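Putative sugar ABC transporter (Yersinia enterocolitica subsp. enterocolitica 8081, PDB 5ULB) probably binds methylthioribose or a similar sugar in the periplasm and hands it to an ABC transporter. Local coordinates at residues Glu91-Ile96 with Ile101-Phe106; Val273-Lys276 with Glu281-Ala284; Ala284-Arg289 with Gly318-Phe323. All coordinates share one frame; numbering follows the deposited sequence. Where two conformers were deposited one is given.

Contact 1. Residues Glu91-Ile96 with Ile101-Phe106; sequences ELVKRI and IAVSVF
The second half of a beta-alpha-beta unit, strand 78-82, helix 89-98, strand 102-106, closes where Ile96 and Val93 of the helix settle on Ile101, Val103 and Val105. Helix and strand axes pass 9.2 Å apart and run nearly antiparallel, at 153°, as expected where a short turn sends the chain back along the helix. At the turn the backbone itself joins the two: Ile101 N donates to Ile96 O at 3.3 Å, with an N-H...O angle of 159°. Beside this bond Ile96 contributes more than any other residue. Its CG2 stands anti to the backbone N (chi1 -68° for CG1), a position from which one methyl meets two residues, Ile101 CB at 3.7 Å and Val103 CB at 3.8 Å. Both neighbours cross Ile96 at about a right angle, while its CD1 makes a looser contact with Val103 CG2. One helical turn earlier the fit is slacker: Val93 and Val105 meet tip to tip, CG2 to CG1 at 4.2 Å. Alternation along the strand turns Val103 and Val105 to the helix, and Ile101, just before it, points the same way. Beta-branched side chains suit these places because they are readily accommodated in an extended backbone and present a compact apolar surface. The intervening Ser104 faces the opposite layer, where its OG is hydrogen-bonded to Asn269 of helix 262-278. At the strand's far end Phe106 touches the bound beta-anomer of the sugar analogue. Helices on both faces of a parallel sheet, with ligand contacts near the C-terminal ends of strands, mark the Rossmann-like lobe of a periplasmic binding protein.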
loop_
_atom_site.group_PDB
_atom_site.type_symbol
_atom_site.label_atom_id
_atom_site.label_comp_id
_atom_site.label_asym_id
_atom_site.label_seq_id
_atom_site.Cartn_x
_atom_site.Cartn_y
_atom_site.Cartn_z
ATOM N N GLU A 91 -2.972 19.391 10.275
ATOM C CA GLU A 91 -3.020 20.810 9.989
ATOM C C GLU A 91 -2.763 20.990 8.498
ATOM O O GLU A 91 -3.314 21.888 7.885
ATOM C CB GLU A 91 -1.991 21.579 10.837
ATOM C CG GLU A 91 -2.572 21.812 12.226
ATOM C CD GLU A 91 -3.682 22.873 12.174
ATOM O OE1 GLU A 91 -4.766 22.663 12.740
ATOM O OE2 GLU A 91 -3.465 23.901 11.504
ATOM N N LEU A 92 -1.932 20.139 7.878
ATOM C CA LEU A 92 -1.650 20.271 6.435
ATOM C C LEU A 92 -2.930 20.089 5.627
ATOM O O LEU A 92 -3.289 20.848 4.749
ATOM C CB LEU A 92 -0.624 19.254 5.926
ATOM C CG LEU A 92 0.821 19.502 5.663
ATOM C CD1 LEU A 92 1.415 18.270 5.019
ATOM C CD2 LEU A 92 0.919 20.655 4.729
ATOM N N VAL A 93 -3.706 19.036 5.986
ATOM C CA VAL A 93 -4.975 18.758 5.319
ATOM C C VAL A 93 -5.992 19.809 5.567
ATOM O O VAL A 93 -6.728 20.212 4.666
ATOM C CB VAL A 93 -5.444 17.338 5.616
ATOM C CG1 VAL A 93 -6.833 17.105 5.004
ATOM C CG2 VAL A 93 -4.489 16.307 5.085
ATOM N N LYS A 94 -6.042 20.315 6.793
ATOM C CA LYS A 94 -6.942 21.421 7.049
ATOM C C LYS A 94 -6.625 22.672 6.142
ATOM O O LYS A 94 -7.521 23.400 5.691
ATOM C CB LYS A 94 -6.975 21.902 8.500
ATOM C CG LYS A 94 -7.625 20.853 9.427
ATOM C CD LYS A 94 -7.513 21.303 10.881
ATOM C CE LYS A 94 -8.170 20.253 11.743
ATOM N NZ LYS A 94 -8.090 20.674 13.132
ATOM N N ARG A 95 -5.326 22.891 5.866
ATOM C CA ARG A 95 -4.930 24.020 5.036
ATOM C C ARG A 95 -5.357 23.729 3.529
ATOM O O ARG A 95 -5.768 24.620 2.795
ATOM C CB ARG A 95 -3.420 24.273 5.153
ATOM C CG ARG A 95 -2.989 25.643 4.622
ATOM C CD ARG A 95 -1.678 26.169 5.282
ATOM N NE ARG A 95 -0.589 25.753 4.471
ATOM C CZ ARG A 95 -0.249 26.290 3.298
ATOM N NH1 ARG A 95 0.771 25.750 2.634
ATOM N NH2 ARG A 95 -0.915 27.328 2.740
ATOM N N ILE A 96 -5.266 22.474 3.119
ATOM C CA ILE A 96 -5.669 22.101 1.780
ATOM C C ILE A 96 -7.139 22.433 1.653
ATOM O O ILE A 96 -7.573 23.066 0.693
ATOM C CB ILE A 96 -5.440 20.599 1.528
ATOM C CG1 ILE A 96 -3.927 20.275 1.500
ATOM C CG2 ILE A 96 -6.037 20.158 0.188
ATOM C CD1 ILE A 96 -3.595 18.778 1.448
ATOM N N ILE A 101 -9.219 23.099 -2.127
ATOM C CA ILE A 101 -8.609 22.037 -2.954
ATOM C C ILE A 101 -9.247 20.686 -2.508
ATOM O O ILE A 101 -9.282 20.385 -1.316
ATOM C CB ILE A 101 -7.108 22.059 -2.753
ATOM C CG1 ILE A 101 -6.492 23.425 -3.243
ATOM C CG2 ILE A 101 -6.413 20.877 -3.473
ATOM C CD1 ILE A 101 -5.019 23.514 -2.886
ATOM N N ALA A 102 -9.743 19.955 -3.450
ATOM C CA ALA A 102 -10.311 18.619 -3.148
ATOM C C ALA A 102 -9.201 17.684 -2.664
ATOM O O ALA A 102 -8.069 17.715 -3.197
ATOM C CB ALA A 102 -10.942 18.026 -4.413
ATOM N N VAL A 103 -9.530 16.793 -1.659
ATOM C CA VAL A 103 -8.472 16.011 -1.084
ATOM C C VAL A 103 -8.970 14.634 -0.637
ATOM O O VAL A 103 -10.040 14.546 0.017
ATOM C CB VAL A 103 -7.727 16.755 0.038
ATOM C CG1 VAL A 103 -8.700 17.332 1.078
ATOM C CG2 VAL A 103 -6.602 15.956 0.656
ATOM N N SER A 104 -8.171 13.614 -0.937
ATOM C CA SER A 104 -8.335 12.302 -0.368
ATOM C C SER A 104 -6.943 11.878 0.143
ATOM O O SER A 104 -5.921 12.224 -0.476
ATOM C CB SER A 104 -8.864 11.300 -1.394
ATOM O OG SER A 104 -9.129 10.041 -0.871
ATOM N N VAL A 105 -6.889 11.079 1.234
ATOM C CA VAL A 105 -5.686 10.640 1.762
ATOM C C VAL A 105 -5.711 9.131 1.959
ATOM O O VAL A 105 -6.759 8.520 2.111
ATOM C CB VAL A 105 -5.236 11.356 3.031
ATOM C CG1 VAL A 105 -5.155 12.896 2.785
ATOM C CG2 VAL A 105 -6.124 11.047 4.219
ATOM N N PHE A 106 -4.507 8.540 1.899
ATOM C CA PHE A 106 -4.307 7.098 2.073
ATOM C C PHE A 106 -3.240 6.872 3.132
ATOM O O PHE A 106 -2.170 7.495 3.069
ATOM C CB PHE A 106 -3.910 6.441 0.783
ATOM C CG PHE A 106 -3.601 4.970 0.922
ATOM C CD1 PHE A 106 -4.593 4.040 1.302
ATOM C CD2 PHE A 106 -2.352 4.523 0.758
ATOM C CE1 PHE A 106 -4.238 2.734 1.511
ATOM C CE2 PHE A 106 -2.039 3.189 0.960
ATOM C CZ PHE A 106 -2.948 2.279 1.408
#

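Contact 2. Residues Val273-Lys276 with Glu281-Ala284; sequences VAKK and ETPA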
loop_
_atom_site.group_PDB
_atom_site.type_symbol
_atom_site.label_atom_id
_atom_site.label_comp_id
_atom_site.label_asym_id
_atom_site.label_seq_id
_atom_site.Cartn_x
_atom_site.Cartn_y
_atom_site.Cartn_z
ATOM N N VAL A 273 -11.245 12.008 -5.472
ATOM C CA VAL A 273 -10.992 13.426 -5.787
ATOM C C VAL A 273 -11.780 13.919 -6.952
ATOM O O VAL A 273 -12.295 15.036 -6.932
ATOM C CB VAL A 273 -9.485 13.625 -5.947
ATOM C CG1 VAL A 273 -9.167 15.002 -6.470
ATOM C CG2 VAL A 273 -8.790 13.440 -4.657
ATOM N N ALA A 274 -11.950 13.102 -8.011
ATOM C CA ALA A 274 -12.786 13.473 -9.095
ATOM C C ALA A 274 -14.230 13.799 -8.685
ATOM O O ALA A 274 -14.803 14.786 -9.114
ATOM C CB ALA A 274 -12.768 12.403 -10.149
ATOM N N LYS A 275 -14.800 12.921 -7.860
ATOM C CA LYS A 275 -16.170 13.170 -7.355
ATOM C C LYS A 275 -16.192 14.451 -6.532
ATOM O O LYS A 275 -17.210 15.175 -6.624
ATOM C CB LYS A 275 -16.614 11.958 -6.549
ATOM C CG LYS A 275 -16.932 10.746 -7.369
ATOM C CD LYS A 275 -17.384 9.541 -6.545
ATOM C CE LYS A 275 -18.680 9.746 -5.796
ATOM N NZ LYS A 275 -19.795 9.708 -6.639
ATOM N N LYS A 276 -15.221 14.672 -5.659
ATOM C CA LYS A 276 -15.219 15.892 -4.875
ATOM C C LYS A 276 -15.179 17.128 -5.772
ATOM O O LYS A 276 -15.939 18.085 -5.552
ATOM C CB LYS A 276 -14.024 15.920 -3.939
ATOM C CG LYS A 276 -14.128 14.840 -2.808
ATOM C CD LYS A 276 -12.816 14.619 -2.110
ATOM C CE LYS A 276 -12.805 13.407 -1.152
ATOM N NZ LYS A 276 -13.813 13.584 -0.079
ATOM N N GLU A 281 -21.319 13.600 -3.499
ATOM C CA GLU A 281 -21.053 13.123 -2.151
ATOM C C GLU A 281 -19.976 12.076 -2.123
ATOM O O GLU A 281 -19.992 11.175 -2.988
ATOM C CB GLU A 281 -22.349 12.578 -1.548
ATOM C CG GLU A 281 -22.213 12.001 -0.151
ATOM C CD GLU A 281 -23.512 11.394 0.392
ATOM O OE1 GLU A 281 -24.509 11.290 -0.398
ATOM O OE2 GLU A 281 -23.505 11.101 1.589
ATOM N N THR A 282 -19.091 12.158 -1.156
ATOM C CA THR A 282 -18.065 11.158 -0.869
ATOM C C THR A 282 -17.993 10.922 0.631
ATOM O O THR A 282 -18.320 11.772 1.406
ATOM C CB THR A 282 -16.672 11.658 -1.372
ATOM O OG1 THR A 282 -16.368 12.938 -0.838
ATOM C CG2 THR A 282 -16.597 11.604 -2.906
ATOM N N PRO A 283 -17.667 9.696 1.043
ATOM C CA PRO A 283 -17.745 9.332 2.436
ATOM C C PRO A 283 -16.587 9.881 3.225
ATOM O O PRO A 283 -15.521 10.226 2.671
ATOM C CB PRO A 283 -17.665 7.820 2.399
ATOM C CG PRO A 283 -16.905 7.500 1.174
ATOM C CD PRO A 283 -17.292 8.576 0.189
ATOM N N ALA A 284 -16.694 9.925 4.527
ATOM C CA ALA A 284 -15.633 10.332 5.415
ATOM C C ALA A 284 -14.447 9.348 5.418
ATOM O O ALA A 284 -13.283 9.766 5.532
ATOM C CB ALA A 284 -16.178 10.465 6.844
HETATM O O HOH W 1 -21.878 10.322 -4.759
#
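Two neighbouring lysines of helix 262-278, Lys275 and Lys276, hold Thr282 by its two different branches. The polar branch is taken by Lys276, whose NZ donates to Thr282 OG1 at 2.7 Å. Its chain runs extended through chi3 and bends only at the last torsion (chi4 -61°), which brings the ammonium round to the hydroxyl. Lys276 CG also lies against OG1. The ammonium nitrogen is hydrogen-bonded to Gly116 O and Thr118 OG1 as well, so three oxygens of uncharged groups grip it; a lysine suits this place because its ammonium can donate in three directions. The apolar branch belongs to Lys275: Thr282 CG2 lies 3.7 Å from Lys275 CB, the two side chains lying alongside and pointing opposite ways. Threonine thus serves both lysines, offering oxygen to one and methyl to the other. All this lies where the chain leaves the helix and returns toward strand 285-294, the strand that runs parallel beside 118-122 in the sheet. Thr118, the first residue of 118-122, is shared: its OG1 is bonded both to Lys276 NZ and to Pro283 O, so it ties the returning loop to the strand's start. Water-mediated contact adds a second tie. Lys275 NZ donates to a water at 2.9 Å, and that water donates to Glu281 O at 2.7 Å, while Lys275 CE packs directly on the same carbonyl oxygen at 3.4 Å. Bends at chi3 and chi4 curl the lysine so that CE lies against this oxygen, and its charge is paired with Glu280 in a salt bridge.

Contact 3. Residues Ala284-Arg289 with Gly318-Phe323; sequences ASYEFR and GQSDDF
Tyr286 meets the 318-323 loop with both its hydroxyl and its ring. The hydroxyl donates to Asp322 OD2 at 2.5 Å, a short bond that uses the lone pair of OD2 turned away from the other oxygen. This oxygen lies at the ring edge, near its plane, and the carboxylate is turned 87° from that plane. Over one face of the tyrosine comes the edge of Phe323 in a T-shaped stack, centroids 4.9 Å apart and planes at 74°, with Phe323 CE2 reaching Tyr286 CD1 at 3.5 Å. A tyrosine suits the site because it supplies an aromatic face and a polar tip. With CG anti to the backbone N (chi1 178°), its ring projects from strand 285-294, which lies parallel to 118-122 in the sheet of the periplasmic binding protein fold, toward the loop that packs on helix 262-278. A water donates to Tyr286 OH at 2.7 Å and is weakly bonded to Ser320 OG. Farther out, Ser320 OG accepts from Asp322 N at 3.0 Å, an ST turn that sets the aspartate's backbone. Arg271 of that helix binds the carbonyl oxygens of Ser320 and Asp322, while Leu272 and Lys275 pack against Phe323.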
loop_
_atom_site.group_PDB
_atom_site.type_symbol
_atom_site.label_atom_id
_atom_site.label_comp_id
_atom_site.label_asym_id
_atom_site.label_seq_id
_atom_site.Cartn_x
_atom_site.Cartn_y
_atom_site.Cartn_z
ATOM N N ALA A 284 -16.694 9.925 4.527
ATOM C CA ALA A 284 -15.633 10.332 5.415
ATOM C C ALA A 284 -14.447 9.348 5.418
ATOM O O ALA A 284 -13.283 9.766 5.532
ATOM C CB ALA A 284 -16.178 10.465 6.844
ATOM N N SER A 285 -14.771 8.070 5.214
ATOM C CA SER A 285 -13.784 7.016 5.333
ATOM C C SER A 285 -14.090 5.938 4.292
ATOM O O SER A 285 -15.248 5.669 3.975
ATOM C CB SER A 285 -13.732 6.423 6.786
ATOM O OG SER A 285 -12.722 5.439 6.977
ATOM N N TYR A 286 -13.047 5.222 3.912
ATOM C CA TYR A 286 -13.215 4.081 3.054
ATOM C C TYR A 286 -12.056 3.080 3.303
ATOM O O TYR A 286 -10.883 3.461 3.420
ATOM C CB TYR A 286 -13.186 4.482 1.540
ATOM C CG TYR A 286 -13.315 3.386 0.554
ATOM C CD1 TYR A 286 -14.548 2.753 0.330
ATOM C CD2 TYR A 286 -12.203 2.792 -0.090
ATOM C CE1 TYR A 286 -14.697 1.733 -0.542
ATOM C CE2 TYR A 286 -12.394 1.762 -0.914
ATOM C CZ TYR A 286 -13.624 1.254 -1.191
ATOM O OH TYR A 286 -13.735 0.221 -2.062
ATOM N N GLU A 287 -12.424 1.800 3.340
ATOM C CA GLU A 287 -11.461 0.739 3.616
ATOM C C GLU A 287 -11.380 -0.246 2.454
ATOM O O GLU A 287 -12.415 -0.755 1.983
ATOM C CB GLU A 287 -11.852 -0.013 4.890
ATOM C CG GLU A 287 -10.850 -0.961 5.388
ATOM C CD GLU A 287 -11.220 -1.563 6.747
ATOM O OE1 GLU A 287 -12.000 -2.517 6.769
ATOM O OE2 GLU A 287 -10.639 -1.070 7.736
ATOM N N PHE A 288 -10.156 -0.587 1.997
ATOM C CA PHE A 288 -9.982 -1.552 0.974
ATOM C C PHE A 288 -9.930 -2.958 1.571
ATOM O O PHE A 288 -9.386 -3.137 2.619
ATOM C CB PHE A 288 -8.621 -1.309 0.245
ATOM C CG PHE A 288 -8.590 0.010 -0.460
ATOM C CD1 PHE A 288 -9.027 0.130 -1.750
ATOM C CD2 PHE A 288 -8.090 1.137 0.131
ATOM C CE1 PHE A 288 -9.028 1.369 -2.413
ATOM C CE2 PHE A 288 -8.057 2.418 -0.513
ATOM C CZ PHE A 288 -8.570 2.512 -1.784
ATOM N N ARG A 289 -10.380 -3.924 0.817
ATOM C CA ARG A 289 -10.348 -5.367 1.234
ATOM C C ARG A 289 -9.233 -6.115 0.540
ATOM O O ARG A 289 -9.054 -5.980 -0.707
ATOM C CB ARG A 289 -11.734 -6.035 0.887
ATOM C CG ARG A 289 -12.857 -5.466 1.702
ATOM C CD ARG A 289 -14.127 -6.306 1.727
ATOM N NE ARG A 289 -15.203 -5.339 2.055
ATOM C CZ ARG A 289 -15.873 -4.745 1.114
ATOM N NH1 ARG A 289 -15.585 -5.138 -0.098
ATOM N NH2 ARG A 289 -16.797 -3.874 1.362
ATOM N N GLY A 318 -8.247 -7.054 -7.634
ATOM C CA GLY A 318 -7.871 -5.748 -8.166
ATOM C C GLY A 318 -8.978 -4.956 -8.837
ATOM O O GLY A 318 -8.722 -3.966 -9.582
ATOM N N GLN A 319 -10.202 -5.341 -8.590
ATOM C CA GLN A 319 -11.357 -4.695 -9.236
ATOM C C GLN A 319 -12.348 -4.199 -8.197
ATOM O O GLN A 319 -12.511 -4.802 -7.146
ATOM C CB GLN A 319 -12.124 -5.756 -10.102
ATOM C CG GLN A 319 -11.243 -6.475 -11.151
ATOM C CD GLN A 319 -11.744 -7.926 -11.491
ATOM O OE1 GLN A 319 -11.042 -8.970 -11.261
ATOM N NE2 GLN A 319 -12.960 -7.997 -11.994
ATOM N N SER A 320 -12.939 -3.045 -8.461
ATOM C CA SER A 320 -14.021 -2.561 -7.625
ATOM C C SER A 320 -14.774 -1.534 -8.456
ATOM O O SER A 320 -14.124 -0.657 -9.104
ATOM C CB SER A 320 -13.434 -1.780 -6.387
ATOM O OG SER A 320 -14.453 -1.219 -5.673
ATOM N N ASP A 321 -16.064 -1.490 -8.270
ATOM C CA ASP A 321 -16.951 -0.495 -8.849
ATOM C C ASP A 321 -17.130 0.673 -7.924
ATOM O O ASP A 321 -17.872 1.639 -8.301
ATOM C CB ASP A 321 -18.323 -1.089 -9.287
ATOM C CG ASP A 321 -18.971 -0.285 -10.489
ATOM O OD1 ASP A 321 -20.209 -0.058 -10.497
ATOM O OD2 ASP A 321 -18.274 0.111 -11.460
ATOM N N ASP A 322 -16.542 0.661 -6.730
ATOM C CA ASP A 322 -16.750 1.733 -5.782
ATOM C C ASP A 322 -16.261 3.076 -6.335
ATOM O O ASP A 322 -15.145 3.222 -6.890
ATOM C CB ASP A 322 -16.100 1.438 -4.441
ATOM C CG ASP A 322 -16.743 0.267 -3.682
ATOM O OD1 ASP A 322 -17.884 -0.082 -4.034
ATOM O OD2 ASP A 322 -16.076 -0.287 -2.819
ATOM N N PHE A 323 -17.146 4.056 -6.259
ATOM C CA PHE A 323 -16.878 5.389 -6.733
ATOM C C PHE A 323 -16.705 5.586 -8.241
ATOM O O PHE A 323 -16.233 6.629 -8.670
ATOM C CB PHE A 323 -15.724 6.100 -5.936
ATOM C CG PHE A 323 -15.758 5.788 -4.471
ATOM C CD1 PHE A 323 -16.811 6.296 -3.739
ATOM C CD2 PHE A 323 -14.828 5.018 -3.835
ATOM C CE1 PHE A 323 -16.956 6.025 -2.388
ATOM C CE2 PHE A 323 -14.934 4.740 -2.484
ATOM C CZ PHE A 323 -16.029 5.213 -1.749
HETATM O O HOH W 2 -12.074 -0.513 -4.032
#

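In the fold
From the N terminus, contact 1 comes first and closes the short turn that leads from helix 89-98 into strand 102-106 of the sheet. Contact 2 follows much later, closing an equally short loop as the chain leaves helix 262-278. Contact 3 starts at Ala284, where contact 2 ends, and closes a longer excursion of 28 residues, including the rest of strand 285-294 and helix 295-299, with segment 318-323 as its far end. None nests in or crosses another; all three follow in series. They nevertheless touch: Val273 and Lys276 pack on Ala102, Val103 and Ser104, Phe106 meets Phe288, and Pro283 meets Phe323. Helix 262-278 thus lies between strand 102-106 and the late loop, which both sit against it.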